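Local coordinates for surface-associated protein CshB (Streptococcus gordonii, PDB 6YZG) that acts as a cell-wall-anchored streptococcal surface adhesin that probably binds fibronectin, represented here by its non-repetitive domain 2, at the interface of chains A and B. Sequence-based numbering; all coordinates share one arbitrary frame. Chains: chain A/B, Surface-associated protein CshB.

The interface of chains A and B. Residues chain A 76-78, 117-118, 198; chain B 195, 252-254.
The side-chain hydroxyl OG of A:Ser118 is gripped by the guanidinium of B:Arg195 and the backbone carbonyl of B:Ser253. The contact joins two copies of the CshA-type non-repetitive domain 2 across a two-fold interface. B:Arg195 meets the hydroxyl end-on, with NH1 and NH2 each 3.0 Å from OG of A:Ser118. The hydroxyl lies in the guanidinium plane, at the edge between the two nitrogens. It donates in turn to the backbone carbonyl O of B:Ser253, with OG of A:Ser118 at 2.8 Å from that O. The structure alone does not establish whether this dimer forms on the cell.

OG of A:Ser118 sits anti to its carbonyl carbon (chi1 -51°), which turns it to the arginine. The backbone N of A:Ser118 donates a hydrogen bond to the carbonyl O of B:Gly254 at 3.2 Å. At the start of the loop that follows strand 245-252, N of B:Gly254 donates to the hydroxyl OG of B:Ser252.

The B:Arg195 chain is bent at chi3 (-61°), and its tip reaches in between A:Pro77, A:Tyr78 and A:Ser118. CD2 of A:Tyr78 lies above one guanidinium face, offset toward its rim. The two planes are 60° apart, so the groups do not stack face to face. The ring of A:Pro77 meets the arginine tip to tip, CG lying 3.7 Å from NE of B:Arg195. A:Leu198 CD2 touches the guanidinium edge near NH1. A water bridges NH2 of B:Arg195 to the phenol OH of A:Tyr78 and the amide ND2 of A:Asn117. It also lies in the guanidinium plane, which should help fix the rotation of the group.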
# COMPACT_ATOMS: atom_id res chain seq x y z
N ALA A 76 4.60 -4.52 -21.20
CA ALA A 76 3.17 -4.86 -21.02
C ALA A 76 2.63 -5.55 -22.26
O ALA A 76 2.94 -5.17 -23.35
CB ALA A 76 2.37 -3.60 -20.70
N PRO A 77 1.66 -6.48 -22.08
CA PRO A 77 1.01 -7.10 -23.24
C PRO A 77 0.19 -6.15 -24.11
O PRO A 77 0.07 -6.32 -25.30
CB PRO A 77 0.05 -8.10 -22.62
CG PRO A 77 -0.18 -7.63 -21.20
CD PRO A 77 1.13 -6.94 -20.79
N TYR A 78 -0.22 -5.02 -23.51
CA TYR A 78 -1.00 -3.98 -24.22
C TYR A 78 -0.17 -3.34 -25.30
O TYR A 78 -0.71 -2.86 -26.31
CB TYR A 78 -1.37 -2.83 -23.29
CG TYR A 78 -2.34 -3.11 -22.19
CD1 TYR A 78 -3.55 -3.75 -22.46
CD2 TYR A 78 -2.11 -2.71 -20.90
CE1 TYR A 78 -4.48 -3.96 -21.47
CE2 TYR A 78 -3.04 -2.88 -19.91
CZ TYR A 78 -4.19 -3.61 -20.16
OH TYR A 78 -5.10 -3.77 -19.17
N ASN A 117 -3.77 0.66 -16.87
CA ASN A 117 -2.58 0.24 -16.12
C ASN A 117 -1.36 0.05 -17.05
O ASN A 117 -1.48 -0.21 -18.23
CB ASN A 117 -2.89 -1.05 -15.39
CG ASN A 117 -4.08 -0.84 -14.48
OD1 ASN A 117 -4.00 0.01 -13.59
ND2 ASN A 117 -5.14 -1.63 -14.69
N SER A 118 -0.20 0.15 -16.43
CA SER A 118 1.07 -0.30 -17.04
C SER A 118 1.57 0.65 -18.11
O SER A 118 1.73 0.30 -19.28
CB SER A 118 0.99 -1.72 -17.57
OG SER A 118 0.48 -2.56 -16.54
N LEU A 198 7.18 -5.70 -13.42
CA LEU A 198 6.88 -5.45 -14.83
C LEU A 198 7.66 -4.23 -15.38
O LEU A 198 8.18 -4.21 -16.52
CB LEU A 198 5.38 -5.23 -15.00
CG LEU A 198 4.93 -4.86 -16.39
CD1 LEU A 198 5.05 -6.07 -17.31
CD2 LEU A 198 3.50 -4.32 -16.35
N ARG B 195 -3.74 -8.33 -13.94
CA ARG B 195 -3.66 -9.35 -15.02
C ARG B 195 -3.20 -10.71 -14.46
O ARG B 195 -2.37 -11.36 -15.03
CB ARG B 195 -2.96 -8.77 -16.26
CG ARG B 195 -3.56 -7.45 -16.73
CD ARG B 195 -2.96 -6.91 -18.01
NE ARG B 195 -1.54 -6.64 -17.89
CZ ARG B 195 -1.00 -5.50 -17.45
NH1 ARG B 195 0.30 -5.39 -17.39
NH2 ARG B 195 -1.74 -4.49 -17.07
N SER B 252 4.29 3.36 -14.09
CA SER B 252 3.68 2.50 -13.07
C SER B 252 3.12 1.25 -13.72
O SER B 252 2.45 1.34 -14.78
CB SER B 252 2.60 3.28 -12.37
OG SER B 252 1.99 2.47 -11.37
N SER B 253 3.24 0.11 -13.04
CA SER B 253 2.47 -1.10 -13.46
C SER B 253 1.01 -0.93 -13.20
O SER B 253 0.22 -1.63 -13.89
CB SER B 253 2.98 -2.37 -12.85
OG SER B 253 2.85 -2.31 -11.47
N GLY B 254 0.65 -0.03 -12.29
CA GLY B 254 -0.71 0.35 -11.95
C GLY B 254 -1.05 1.68 -12.63
O GLY B 254 -0.73 1.83 -13.79
O HOH W 1 -4.42 -4.17 -16.29